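Local coordinates for protein cellulase (PDB 5E09) that hydrolyses beta-1,4-glucosidic bonds in cellulose, as a halophilic family 5 glycoside hydrolase built of three modules, one of them a family 46 carbohydrate-binding module, at residues T26-G31 with L102-W107; W229-N234 with D282-G287; G270-L275 with H307-N312. One frame throughout, in Å; residues are numbered along the deposited sequence.

In the fold
From the N terminus, the loop after strand 20-23 meets the start of helix 105-110 in contact 1, closing a loop of 70 residues that spans the second and third strands of the barrel. Contact 1 closes before the others begin. These cross: 229-234 opens contact 2, 270-275 opens contact 3, then 282-287 closes contact 2 and 307-312 contact 3. Contact 3 joins the seventh and eighth strands, and contact 2 ties the short helix after the sixth strand to the end of the loop after the seventh. Contact 3 touches both others, through Trp310 and Glu271 against Asp28 and His103, and through Leu274 and Leu275 against 229-234 and Ile284. Contacts 1 and 2 stay about 16 Å apart (nearest atoms).

Contact 1 of 3, residues T26-G31 with L102-W107; sequences TFDAVG and LHHDSW
Asp28 and Val30 meet His103 and His104 mainly by van der Waals contact. CB of Asp28 lies 3.7 Å from CD2 of His103, and Val30 brings its CG2 methyl to within 3.9 Å of CD2 of His104. Further along, the same methyl reaches CZ2 of Trp107 at 4.3 Å. Carbonyl O of Asp28 makes a close carbon-oxygen contact at the edge of the His104 ring, 3.1 Å from CD2 and near the ring plane. The two histidines also pack on each other, with CD2 of His103 above the centre of the His104 ring.

The polar links are less direct. Asp28 O accepts from Thr63 OG1, which is also hydrogen-bonded to His104 N and thus couples the two backbones. A water donates to Asp28 OD2 at 2.8 Å and is hydrogen-bonded to His104 NE2 at 2.9 Å. Chi1 of 46° sets CG of Asp28 between the backbone N and the carbonyl carbon; from there OD1 accepts from Thr26 N, 2.7 Å away, and OD2 from Asn25 N.

Thr26 to Ala29 form a type I turn. Loops like these, at the C-terminal ends of the barrel strands, line the substrate cleft in family 5 glycoside hydrolases.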
ATOM      1  N   THR A  26     -10.078   8.279  -8.164  1.00 44.05           N
ATOM      2  CA  THR A  26     -11.356   8.303  -8.863  1.00 45.72           C
ATOM      3  C   THR A  26     -11.732   9.762  -8.773  1.00 38.44           C
ATOM      4  O   THR A  26     -11.055  10.612  -9.354  1.00 41.49           O
ATOM      5  CB  THR A  26     -12.415   7.447  -8.153  1.00 40.86           C
ATOM      6  OG1 THR A  26     -11.962   6.090  -8.072  1.00 42.95           O
ATOM      7  CG2 THR A  26     -13.733   7.492  -8.911  1.00 41.80           C
ATOM      8  N   PHE A  27     -12.745  10.097  -7.999  1.00 36.03           N
ATOM      9  CA  PHE A  27     -13.130  11.494  -7.878  1.00 38.99           C
ATOM     10  C   PHE A  27     -12.020  12.371  -7.282  1.00 49.14           C
ATOM     11  O   PHE A  27     -11.983  13.577  -7.525  1.00 38.05           O
ATOM     12  CB  PHE A  27     -14.405  11.625  -7.041  1.00 38.07           C
ATOM     13  CG  PHE A  27     -15.586  10.900  -7.618  1.00 38.80           C
ATOM     14  CD1 PHE A  27     -16.439  11.535  -8.506  1.00 41.28           C
ATOM     15  CD2 PHE A  27     -15.845   9.583  -7.273  1.00 41.12           C
ATOM     16  CE1 PHE A  27     -17.527  10.871  -9.039  1.00 38.43           C
ATOM     17  CE2 PHE A  27     -16.931   8.914  -7.804  1.00 54.47           C
ATOM     18  CZ  PHE A  27     -17.774   9.558  -8.687  1.00 47.46           C
ATOM     19  N   ASP A  28     -11.135  11.773  -6.487  1.00 36.94           N
ATOM     20  CA  ASP A  28     -10.098  12.514  -5.795  1.00 36.98           C
ATOM     21  C   ASP A  28      -9.043  13.063  -6.756  1.00 37.59           C
ATOM     22  O   ASP A  28      -8.202  13.861  -6.357  1.00 47.09           O
ATOM     23  CB  ASP A  28      -9.434  11.633  -4.732  1.00 43.30           C
ATOM     24  CG  ASP A  28      -9.090  10.245  -5.247  1.00 41.86           C
ATOM     25  OD1 ASP A  28      -9.978   9.573  -5.818  1.00 41.67           O
ATOM     26  OD2 ASP A  28      -7.928   9.826  -5.073  1.00 36.36           O
ATOM     27  N   ALA A  29      -9.088  12.645  -8.018  1.00 39.17           N
ATOM     28  CA  ALA A  29      -8.106  13.108  -9.006  1.00 48.06           C
ATOM     29  C   ALA A  29      -8.097  14.625  -9.121  1.00 41.32           C
ATOM     30  O   ALA A  29      -9.151  15.263  -9.158  1.00 46.39           O
ATOM     31  CB  ALA A  29      -8.379  12.482 -10.377  1.00 46.70           C
ATOM     32  N   VAL A  30      -6.902  15.200  -9.173  1.00 38.42           N
ATOM     33  CA  VAL A  30      -6.766  16.641  -9.290  1.00 39.33           C
ATOM     34  C   VAL A  30      -6.739  17.046 -10.753  1.00 50.08           C
ATOM     35  O   VAL A  30      -5.690  17.026 -11.397  1.00 56.88           O
ATOM     36  CB  VAL A  30      -5.494  17.151  -8.596  1.00 49.44           C
ATOM     37  CG1 VAL A  30      -5.420  18.671  -8.681  1.00 36.83           C
ATOM     38  CG2 VAL A  30      -5.461  16.681  -7.139  1.00 42.30           C
ATOM     39  N   GLY A  31      -7.902  17.413 -11.274  1.00 51.26           N
ATOM     40  CA  GLY A  31      -8.029  17.776 -12.674  1.00 50.40           C
ATOM     41  C   GLY A  31      -9.464  18.103 -13.024  1.00 44.24           C
ATOM     42  O   GLY A  31     -10.263  18.410 -12.139  1.00 52.76           O
ATOM     43  N   LEU A 102     -13.463  15.017   1.918  1.00 34.07           N
ATOM     44  CA  LEU A 102     -12.840  16.129   1.231  1.00 38.49           C
ATOM     45  C   LEU A 102     -11.477  15.429   1.141  1.00 43.17           C
ATOM     46  O   LEU A 102     -10.993  14.939   2.161  1.00 40.35           O
ATOM     47  CB  LEU A 102     -12.764  17.358   2.126  1.00 33.79           C
ATOM     48  CG  LEU A 102     -14.097  17.912   2.633  1.00 47.79           C
ATOM     49  CD1 LEU A 102     -13.870  19.085   3.574  1.00 45.36           C
ATOM     50  CD2 LEU A 102     -14.987  18.318   1.468  1.00 30.80           C
ATOM     51  N   HIS A 103     -10.858  15.396  -0.024  1.00 35.44           N
ATOM     52  CA  HIS A 103      -9.592  14.701  -0.150  1.00 41.26           C
ATOM     53  C   HIS A 103      -8.346  15.535  -0.374  1.00 35.14           C
ATOM     54  O   HIS A 103      -7.745  15.951   0.564  1.00 46.27           O
ATOM     55  CB  HIS A 103      -9.695  13.598  -1.184  1.00 31.84           C
ATOM     56  CG  HIS A 103      -8.744  12.475  -0.965  1.00 42.41           C
ATOM     57  ND1 HIS A 103      -8.944  11.514  -0.012  1.00 40.40           N
ATOM     58  CD2 HIS A 103      -7.596  12.152  -1.586  1.00 35.94           C
ATOM     59  CE1 HIS A 103      -7.955  10.654  -0.046  1.00 37.81           C
ATOM     60  NE2 HIS A 103      -7.130  11.012  -1.003  1.00 36.97           N
ATOM     61  N   HIS A 104      -7.959  15.772  -1.605  1.00 29.23           N
ATOM     62  CA  HIS A 104      -6.759  16.539  -1.882  1.00 44.41           C
ATOM     63  C   HIS A 104      -6.898  17.992  -1.529  1.00 42.76           C
ATOM     64  O   HIS A 104      -5.946  18.714  -1.445  1.00 44.78           O
ATOM     65  CB  HIS A 104      -6.209  16.284  -3.267  1.00 33.35           C
ATOM     66  CG  HIS A 104      -5.621  14.929  -3.411  1.00 47.01           C
ATOM     67  ND1 HIS A 104      -4.750  14.403  -2.496  1.00 37.57           N
ATOM     68  CD2 HIS A 104      -5.808  13.973  -4.338  1.00 37.04           C
ATOM     69  CE1 HIS A 104      -4.415  13.189  -2.861  1.00 33.04           C
ATOM     70  NE2 HIS A 104      -5.045  12.906  -3.976  1.00 37.76           N
ATOM     71  N   ASP A 105      -8.125  18.394  -1.315  1.00 39.09           N
ATOM     72  CA  ASP A 105      -8.405  19.748  -0.859  1.00 41.41           C
ATOM     73  C   ASP A 105      -7.553  20.101   0.352  1.00 41.72           C
ATOM     74  O   ASP A 105      -7.240  21.264   0.583  1.00 42.78           O
ATOM     75  CB  ASP A 105      -9.885  19.902  -0.510  1.00 41.88           C
ATOM     76  CG  ASP A 105     -10.793  19.567  -1.668  1.00 40.10           C
ATOM     77  OD1 ASP A 105     -10.891  20.392  -2.601  1.00 41.23           O
ATOM     78  OD2 ASP A 105     -11.417  18.482  -1.641  1.00 47.60           O
ATOM     79  N   SER A 106      -7.191  19.082   1.122  1.00 37.52           N
ATOM     80  CA  SER A 106      -6.340  19.253   2.291  1.00 40.64           C
ATOM     81  C   SER A 106      -5.042  20.009   1.995  1.00 40.48           C
ATOM     82  O   SER A 106      -4.696  20.936   2.717  1.00 39.56           O
ATOM     83  CB  SER A 106      -6.008  17.891   2.892  1.00 32.00           C
ATOM     84  OG  SER A 106      -5.301  17.091   1.958  1.00 41.81           O
ATOM     85  N   TRP A 107      -4.320  19.612   0.948  1.00 40.86           N
ATOM     86  CA  TRP A 107      -3.041  20.257   0.646  1.00 46.46           C
ATOM     87  C   TRP A 107      -3.185  21.283  -0.477  1.00 42.15           C
ATOM     88  O   TRP A 107      -2.285  22.089  -0.707  1.00 52.55           O
ATOM     89  CB  TRP A 107      -1.966  19.216   0.290  1.00 35.99           C
ATOM     90  CG  TRP A 107      -2.256  18.407  -0.946  1.00 48.48           C
ATOM     91  CD1 TRP A 107      -2.931  17.222  -1.008  1.00 47.97           C
ATOM     92  CD2 TRP A 107      -1.872  18.721  -2.296  1.00 40.00           C
ATOM     93  NE1 TRP A 107      -2.999  16.783  -2.309  1.00 46.84           N
ATOM     94  CE2 TRP A 107      -2.358  17.682  -3.118  1.00 51.00           C
ATOM     95  CE3 TRP A 107      -1.169  19.776  -2.884  1.00 45.56           C
ATOM     96  CZ2 TRP A 107      -2.160  17.670  -4.504  1.00 36.61           C
ATOM     97  CZ3 TRP A 107      -0.972  19.760  -4.259  1.00 51.24           C
ATOM     98  CH2 TRP A 107      -1.467  18.710  -5.053  1.00 49.68           C
TER
HETATM   99  O   HOH W   1      -5.236  10.065  -4.532  1.00 34.86           O

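Contact 2 of 3, residues W229-N234 with D282-G287; sequences WPFSVN and DVIQQG
Phe231 and Ile284 cross at about a right angle, the tip of the ring meeting the branch methyl: CZ of Phe231 is 3.8 Å from CG2 of Ile284. The other arm of the isoleucine is turned at chi2 (-58°), which brings CD1 to the C-terminal end of helix 229-232, where it lies 3.5 Å from both Phe231 O and Ser232 O. One side chain thus packs on both ring and carbonyls.

Asn234 approaches the opposite segment with its amide. Its CG stands anti to the backbone N, and ND2 donates to Val283 O at 3.1 Å in a nearly straight bond (164°); the acceptor lies in the amide plane and the donor nearly along the C=O axis. Beside this bond, CG1 of Val283 rests 4.0 Å from CB of Asn234. ND2 also makes a weak hydrogen bond to Ala459 O, in the C-terminal carbohydrate-binding module. An alanine here would probably leave Val283 O without this donor and lose the weak tie to Ala459, while CB would still touch the valine.

Asn234, the first residue to leave helical geometry after helix 229-232, forms a Schellman motif, and Gln285 occupies the N-cap of helix 286-302, its OE1 weakly bonded to Gly287 N. The contact sets the C-terminal end of helix 229-232 against the residues leading into helix 286-302, joining two beta-alpha connections of the TIM barrel beside that module.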
ATOM      1  N   TRP A 229       8.727   2.680   6.796  1.00 39.14           N
ATOM      2  CA  TRP A 229       9.147   3.378   5.580  1.00 38.45           C
ATOM      3  C   TRP A 229      10.235   2.705   4.719  1.00 34.55           C
ATOM      4  O   TRP A 229      10.040   2.545   3.515  1.00 38.55           O
ATOM      5  CB  TRP A 229       9.598   4.801   5.943  1.00 41.32           C
ATOM      6  CG  TRP A 229      10.074   5.557   4.749  1.00 48.77           C
ATOM      7  CD1 TRP A 229       9.303   6.083   3.751  1.00 35.64           C
ATOM      8  CD2 TRP A 229      11.430   5.848   4.405  1.00 35.52           C
ATOM      9  NE1 TRP A 229      10.098   6.686   2.808  1.00 48.97           N
ATOM     10  CE2 TRP A 229      11.415   6.556   3.187  1.00 45.74           C
ATOM     11  CE3 TRP A 229      12.664   5.579   5.009  1.00 42.32           C
ATOM     12  CZ2 TRP A 229      12.574   7.006   2.562  1.00 43.00           C
ATOM     13  CZ3 TRP A 229      13.819   6.024   4.388  1.00 50.36           C
ATOM     14  CH2 TRP A 229      13.766   6.730   3.176  1.00 38.85           C
ATOM     15  N   PRO A 230      11.380   2.315   5.310  1.00 42.21           N
ATOM     16  CA  PRO A 230      12.434   1.798   4.425  1.00 28.97           C
ATOM     17  C   PRO A 230      12.043   0.519   3.673  1.00 39.08           C
ATOM     18  O   PRO A 230      12.453   0.316   2.527  1.00 35.49           O
ATOM     19  CB  PRO A 230      13.595   1.513   5.389  1.00 38.41           C
ATOM     20  CG  PRO A 230      13.267   2.235   6.642  1.00 34.88           C
ATOM     21  CD  PRO A 230      11.788   2.278   6.725  1.00 40.67           C
ATOM     22  N   PHE A 231      11.264  -0.341   4.318  1.00 41.89           N
ATOM     23  CA  PHE A 231      10.767  -1.539   3.657  1.00 30.05           C
ATOM     24  C   PHE A 231       9.712  -1.187   2.613  1.00 39.17           C
ATOM     25  O   PHE A 231       9.693  -1.757   1.522  1.00 35.33           O
ATOM     26  CB  PHE A 231      10.185  -2.526   4.673  1.00 32.26           C
ATOM     27  CG  PHE A 231       9.400  -3.643   4.044  1.00 44.65           C
ATOM     28  CD1 PHE A 231      10.044  -4.675   3.373  1.00 44.65           C
ATOM     29  CD2 PHE A 231       8.017  -3.657   4.112  1.00 38.97           C
ATOM     30  CE1 PHE A 231       9.319  -5.696   2.786  1.00 34.63           C
ATOM     31  CE2 PHE A 231       7.288  -4.678   3.533  1.00 31.74           C
ATOM     32  CZ  PHE A 231       7.938  -5.695   2.868  1.00 38.36           C
ATOM     33  N   SER A 232       8.842  -0.237   2.946  1.00 26.66           N
ATOM     34  CA  SER A 232       7.708   0.063   2.090  1.00 37.21           C
ATOM     35  C   SER A 232       8.128   0.664   0.749  1.00 33.76           C
ATOM     36  O   SER A 232       7.407   0.529  -0.232  1.00 36.75           O
ATOM     37  CB  SER A 232       6.732   1.004   2.802  1.00 34.58           C
ATOM     38  OG  SER A 232       7.314   2.275   3.008  1.00 51.66           O
ATOM     39  N   VAL A 233       9.282   1.329   0.701  1.00 33.48           N
ATOM     40  CA  VAL A 233       9.777   1.881  -0.559  1.00 33.91           C
ATOM     41  C   VAL A 233      11.042   1.173  -1.039  1.00 36.77           C
ATOM     42  O   VAL A 233      11.610   1.552  -2.061  1.00 46.12           O
ATOM     43  CB  VAL A 233      10.079   3.403  -0.455  1.00 45.15           C
ATOM     44  CG1 VAL A 233       8.834   4.178  -0.030  1.00 34.61           C
ATOM     45  CG2 VAL A 233      11.245   3.660   0.494  1.00 27.50           C
ATOM     46  N   ASN A 234      11.473   0.155  -0.296  1.00 31.92           N
ATOM     47  CA  ASN A 234      12.653  -0.643  -0.641  1.00 39.70           C
ATOM     48  C   ASN A 234      13.903   0.222  -0.765  1.00 43.07           C
ATOM     49  O   ASN A 234      14.401   0.466  -1.867  1.00 37.02           O
ATOM     50  CB  ASN A 234      12.431  -1.431  -1.941  1.00 30.73           C
ATOM     51  CG  ASN A 234      13.515  -2.496  -2.185  1.00 39.89           C
ATOM     52  OD1 ASN A 234      14.572  -2.491  -1.552  1.00 37.22           O
ATOM     53  ND2 ASN A 234      13.257  -3.395  -3.124  1.00 35.81           N
ATOM     54  N   ASP A 282       5.850  -3.917  -8.355  1.00 41.22           N
ATOM     55  CA  ASP A 282       7.064  -4.709  -8.553  1.00 48.95           C
ATOM     56  C   ASP A 282       8.234  -4.262  -7.672  1.00 45.14           C
ATOM     57  O   ASP A 282       9.318  -4.833  -7.731  1.00 43.42           O
ATOM     58  CB  ASP A 282       7.494  -4.651 -10.024  1.00 47.38           C
ATOM     59  CG  ASP A 282       6.504  -5.336 -10.954  1.00 70.44           C
ATOM     60  OD1 ASP A 282       5.752  -6.222 -10.488  1.00 68.05           O
ATOM     61  OD2 ASP A 282       6.487  -4.988 -12.155  1.00 82.18           O
ATOM     62  N   VAL A 283       8.009  -3.236  -6.862  1.00 46.20           N
ATOM     63  CA  VAL A 283       9.049  -2.666  -6.013  1.00 39.41           C
ATOM     64  C   VAL A 283       9.266  -3.515  -4.746  1.00 44.29           C
ATOM     65  O   VAL A 283      10.353  -3.529  -4.159  1.00 39.21           O
ATOM     66  CB  VAL A 283       8.676  -1.202  -5.657  1.00 43.44           C
ATOM     67  CG1 VAL A 283       9.524  -0.653  -4.536  1.00 46.17           C
ATOM     68  CG2 VAL A 283       8.783  -0.324  -6.897  1.00 37.02           C
ATOM     69  N   ILE A 284       8.228  -4.241  -4.347  1.00 37.49           N
ATOM     70  CA  ILE A 284       8.309  -5.131  -3.199  1.00 33.53           C
ATOM     71  C   ILE A 284       8.285  -6.569  -3.697  1.00 32.00           C
ATOM     72  O   ILE A 284       7.363  -6.955  -4.410  1.00 41.54           O
ATOM     73  CB  ILE A 284       7.133  -4.897  -2.214  1.00 52.16           C
ATOM     74  CG1 ILE A 284       6.926  -3.401  -1.966  1.00 38.54           C
ATOM     75  CG2 ILE A 284       7.345  -5.663  -0.901  1.00 30.06           C
ATOM     76  CD1 ILE A 284       8.142  -2.703  -1.422  1.00 44.18           C
ATOM     77  N   GLN A 285       9.298  -7.355  -3.339  1.00 34.28           N
ATOM     78  CA  GLN A 285       9.359  -8.749  -3.774  1.00 34.06           C
ATOM     79  C   GLN A 285       8.104  -9.487  -3.302  1.00 39.65           C
ATOM     80  O   GLN A 285       7.649  -9.294  -2.171  1.00 33.70           O
ATOM     81  CB  GLN A 285      10.628  -9.426  -3.248  1.00 34.68           C
ATOM     82  CG  GLN A 285      11.057 -10.660  -4.036  1.00 32.09           C
ATOM     83  CD  GLN A 285      10.368 -11.940  -3.571  1.00 40.97           C
ATOM     84  OE1 GLN A 285       9.903 -12.038  -2.432  1.00 35.48           O
ATOM     85  NE2 GLN A 285      10.295 -12.925  -4.463  1.00 29.58           N
ATOM     86  N   GLN A 286       7.548 -10.318  -4.180  1.00 35.16           N
ATOM     87  CA  GLN A 286       6.210 -10.888  -3.997  1.00 37.46           C
ATOM     88  C   GLN A 286       5.980 -11.598  -2.653  1.00 33.13           C
ATOM     89  O   GLN A 286       4.998 -11.319  -1.951  1.00 40.26           O
ATOM     90  CB  GLN A 286       5.908 -11.855  -5.149  1.00 31.36           C
ATOM     91  CG  GLN A 286       4.476 -12.368  -5.189  1.00 39.82           C
ATOM     92  CD  GLN A 286       3.450 -11.294  -5.552  1.00 54.09           C
ATOM     93  OE1 GLN A 286       3.776 -10.106  -5.674  1.00 48.93           O
ATOM     94  NE2 GLN A 286       2.203 -11.717  -5.737  1.00 34.84           N
ATOM     95  N   GLY A 287       6.881 -12.505  -2.289  1.00 34.67           N
ATOM     96  CA  GLY A 287       6.743 -13.241  -1.044  1.00 39.29           C
ATOM     97  C   GLY A 287       6.761 -12.336   0.174  1.00 37.28           C
ATOM     98  O   GLY A 287       5.994 -12.519   1.130  1.00 38.75           O
TER

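Contact 3 of 3, residues G270-L275 with H307-N312; sequences GEFGLL and HMLWDN
Residues 270-272 and 307-311 run as neighbouring parallel strands, splayed at 61° and held by two backbone hydrogen bonds: a weak one from Phe272 N to Met308 O, and a straighter one from Trp310 N to Phe272 O at 3.0 Å. The same Met308 O also receives a C-H...O contact from CA of Glu271, at 3.4 Å. Residue 308 is a selenomethionine, and its CB lies 3.5 Å from Gly270 O.

Phe272 lies across the backbone of the second strand. Its CG is set between its own backbone N and carbonyl carbon. CD1 and CE1 of the ring lie against the Met308-Leu309 peptide, CE1 coming to 3.3 Å from Leu309 N. CD1 of Leu309 stands over one ring face, and Leu309 CB is 3.9 Å from Phe272 CZ. The His307 ring is steeply inclined to it, the planes 83° apart, with ND1 at 3.6 Å from Phe272 CE1. Phe293 and Leu296 of helix 286-302 also touch Phe272, so this cluster fills the space between sheet and helix in the last beta-alpha-beta crossover of the TIM barrel.

Glu271 sits at the end of the seventh barrel strand, a position consistent with its being the nucleophile, as in other family 5 hydrolases. It lies side by side with Trp310, pointing the same way, its carboxylate only 23° from the indole plane. OE1 stands over one face, toward the rim, and CD comes to 3.7 Å from CE3 of Trp310; Asn312 N lies above the opposite face. Tyr226 OH is hydrogen-bonded to OE1 of Glu271, and Arg59 forms a salt bridge with OE2, fixing the rotation of the carboxylate.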
ATOM      1  N   GLY A 270      -8.324   3.957   7.435  1.00 32.03           N
ATOM      2  CA  GLY A 270      -8.974   4.410   6.216  1.00 35.96           C
ATOM      3  C   GLY A 270      -8.202   4.169   4.934  1.00 42.46           C
ATOM      4  O   GLY A 270      -8.787   4.110   3.849  1.00 39.95           O
ATOM      5  N   GLU A 271      -6.884   4.056   5.055  1.00 27.11           N
ATOM      6  CA  GLU A 271      -6.029   3.672   3.941  1.00 31.11           C
ATOM      7  C   GLU A 271      -4.903   2.794   4.440  1.00 36.29           C
ATOM      8  O   GLU A 271      -4.295   3.082   5.477  1.00 38.06           O
ATOM      9  CB  GLU A 271      -5.431   4.894   3.233  1.00 35.76           C
ATOM     10  CG  GLU A 271      -6.430   5.842   2.614  1.00 39.06           C
ATOM     11  CD  GLU A 271      -5.758   6.974   1.873  1.00 47.04           C
ATOM     12  OE1 GLU A 271      -4.532   6.876   1.643  1.00 44.94           O
ATOM     13  OE2 GLU A 271      -6.447   7.961   1.527  1.00 41.83           O
ATOM     14  N   PHE A 272      -4.622   1.721   3.712  1.00 39.52           N
ATOM     15  CA  PHE A 272      -3.375   1.007   3.925  1.00 36.81           C
ATOM     16  C   PHE A 272      -2.878   0.438   2.604  1.00 36.85           C
ATOM     17  O   PHE A 272      -3.619   0.365   1.626  1.00 36.15           O
ATOM     18  CB  PHE A 272      -3.528  -0.087   4.993  1.00 37.43           C
ATOM     19  CG  PHE A 272      -4.294  -1.295   4.540  1.00 39.48           C
ATOM     20  CD1 PHE A 272      -5.680  -1.315   4.587  1.00 35.89           C
ATOM     21  CD2 PHE A 272      -3.628  -2.427   4.098  1.00 36.08           C
ATOM     22  CE1 PHE A 272      -6.385  -2.431   4.185  1.00 38.98           C
ATOM     23  CE2 PHE A 272      -4.331  -3.550   3.692  1.00 39.54           C
ATOM     24  CZ  PHE A 272      -5.711  -3.551   3.735  1.00 33.26           C
ATOM     25  N   GLY A 273      -1.602   0.073   2.590  1.00 38.92           N
ATOM     26  CA  GLY A 273      -0.931  -0.429   1.410  1.00 30.11           C
ATOM     27  C   GLY A 273       0.554  -0.359   1.699  1.00 40.78           C
ATOM     28  O   GLY A 273       0.966  -0.331   2.856  1.00 37.22           O
ATOM     29  N   LEU A 274       1.364  -0.340   0.653  1.00 35.18           N
ATOM     30  CA  LEU A 274       2.784  -0.069   0.816  1.00 46.26           C
ATOM     31  C   LEU A 274       3.127   1.148  -0.034  1.00 36.45           C
ATOM     32  O   LEU A 274       2.699   1.244  -1.180  1.00 41.71           O
ATOM     33  CB  LEU A 274       3.629  -1.283   0.422  1.00 35.40           C
ATOM     34  CG  LEU A 274       3.594  -2.465   1.394  1.00 40.63           C
ATOM     35  CD1 LEU A 274       4.216  -3.695   0.757  1.00 30.93           C
ATOM     36  CD2 LEU A 274       4.318  -2.111   2.691  1.00 34.05           C
ATOM     37  N   LEU A 275       3.877   2.079   0.546  1.00 43.92           N
ATOM     38  CA  LEU A 275       4.201   3.344  -0.107  1.00 42.24           C
ATOM     39  C   LEU A 275       4.804   3.137  -1.494  1.00 52.07           C
ATOM     40  O   LEU A 275       4.426   3.817  -2.456  1.00 44.68           O
ATOM     41  CB  LEU A 275       5.166   4.145   0.762  1.00 45.24           C
ATOM     42  CG  LEU A 275       5.019   5.662   0.708  1.00 53.87           C
ATOM     43  CD1 LEU A 275       3.658   6.051   1.250  1.00 40.77           C
ATOM     44  CD2 LEU A 275       6.132   6.337   1.491  1.00 48.31           C
ATOM     45  N   HIS A 307     -10.303  -2.128   8.409  1.00 32.48           N
ATOM     46  CA  HIS A 307      -9.314  -1.614   7.465  1.00 35.04           C
ATOM     47  C   HIS A 307      -9.870  -1.461   6.054  1.00 31.39           C
ATOM     48  O   HIS A 307     -10.805  -2.163   5.659  1.00 36.44           O
ATOM     49  CB  HIS A 307      -8.089  -2.527   7.444  1.00 41.39           C
ATOM     50  CG  HIS A 307      -8.415  -3.960   7.157  1.00 46.87           C
ATOM     51  ND1 HIS A 307      -8.800  -4.397   5.906  1.00 36.35           N
ATOM     52  CD2 HIS A 307      -8.432  -5.047   7.960  1.00 39.40           C
ATOM     53  CE1 HIS A 307      -9.033  -5.697   5.955  1.00 49.73           C
ATOM     54  NE2 HIS A 307      -8.820  -6.117   7.190  1.00 34.38           N
HETATM   55  N   MSE A 308      -9.280  -0.540   5.296  1.00 30.23           N
HETATM   56  CA  MSE A 308      -9.737  -0.210   3.945  1.00 38.49           C
HETATM   57  C   MSE A 308      -8.564  -0.033   2.974  1.00 41.36           C
HETATM   58  O   MSE A 308      -7.803   0.932   3.075  1.00 39.67           O
HETATM   59  CB  MSE A 308     -10.586   1.063   3.969  1.00 34.95           C
HETATM   60  CG  MSE A 308     -11.658   1.069   5.046  1.00 32.55           C
HETATM   61 SE   MSE A 308     -12.848   2.578   4.887  0.61 43.18          SE
HETATM   62  CE  MSE A 308     -14.038   1.883   3.506  1.00 33.23           C
ATOM     63  N   LEU A 309      -8.436  -0.960   2.030  1.00 36.42           N
ATOM     64  CA  LEU A 309      -7.292  -1.013   1.124  1.00 33.89           C
ATOM     65  C   LEU A 309      -7.266   0.157   0.147  1.00 38.84           C
ATOM     66  O   LEU A 309      -8.283   0.491  -0.461  1.00 35.67           O
ATOM     67  CB  LEU A 309      -7.311  -2.335   0.350  1.00 40.47           C
ATOM     68  CG  LEU A 309      -6.316  -2.540  -0.794  1.00 40.29           C
ATOM     69  CD1 LEU A 309      -4.918  -2.795  -0.253  1.00 35.69           C
ATOM     70  CD2 LEU A 309      -6.776  -3.675  -1.705  1.00 31.99           C
ATOM     71  N   TRP A 310      -6.101   0.777  -0.004  1.00 32.07           N
ATOM     72  CA  TRP A 310      -5.949   1.844  -0.985  1.00 39.67           C
ATOM     73  C   TRP A 310      -5.736   1.244  -2.371  1.00 39.29           C
ATOM     74  O   TRP A 310      -4.770   0.514  -2.594  1.00 38.77           O
ATOM     75  CB  TRP A 310      -4.781   2.772  -0.630  1.00 38.68           C
ATOM     76  CG  TRP A 310      -4.547   3.820  -1.680  1.00 41.97           C
ATOM     77  CD1 TRP A 310      -3.510   3.875  -2.573  1.00 38.16           C
ATOM     78  CD2 TRP A 310      -5.378   4.941  -1.970  1.00 31.48           C
ATOM     79  NE1 TRP A 310      -3.643   4.969  -3.388  1.00 42.08           N
ATOM     80  CE2 TRP A 310      -4.795   5.647  -3.037  1.00 35.63           C
ATOM     81  CE3 TRP A 310      -6.569   5.436  -1.415  1.00 37.18           C
ATOM     82  CZ2 TRP A 310      -5.341   6.809  -3.574  1.00 33.36           C
ATOM     83  CZ3 TRP A 310      -7.122   6.592  -1.948  1.00 38.20           C
ATOM     84  CH2 TRP A 310      -6.507   7.265  -3.017  1.00 34.41           C
ATOM     85  N   ASP A 311      -6.642   1.550  -3.293  1.00 38.34           N
ATOM     86  CA  ASP A 311      -6.574   1.013  -4.649  1.00 35.11           C
ATOM     87  C   ASP A 311      -6.723   2.135  -5.668  1.00 34.19           C
ATOM     88  O   ASP A 311      -7.834   2.572  -5.944  1.00 37.18           O
ATOM     89  CB  ASP A 311      -7.662  -0.043  -4.857  1.00 37.69           C
ATOM     90  CG  ASP A 311      -7.456  -0.877  -6.127  1.00 54.30           C
ATOM     91  OD1 ASP A 311      -6.750  -0.426  -7.062  1.00 38.36           O
ATOM     92  OD2 ASP A 311      -8.021  -1.997  -6.181  1.00 40.23           O
ATOM     93  N   ASN A 312      -5.604   2.590  -6.228  1.00 39.65           N
ATOM     94  CA  ASN A 312      -5.612   3.719  -7.158  1.00 42.73           C
ATOM     95  C   ASN A 312      -5.895   3.290  -8.595  1.00 48.07           C
ATOM     96  O   ASN A 312      -5.805   4.097  -9.521  1.00 37.83           O
ATOM     97  CB  ASN A 312      -4.278   4.480  -7.097  1.00 38.79           C
ATOM     98  CG  ASN A 312      -3.073   3.622  -7.495  1.00 46.77           C
ATOM     99  OD1 ASN A 312      -3.212   2.578  -8.136  1.00 46.76           O
ATOM    100  ND2 ASN A 312      -1.880   4.076  -7.119  1.00 36.77           N
TER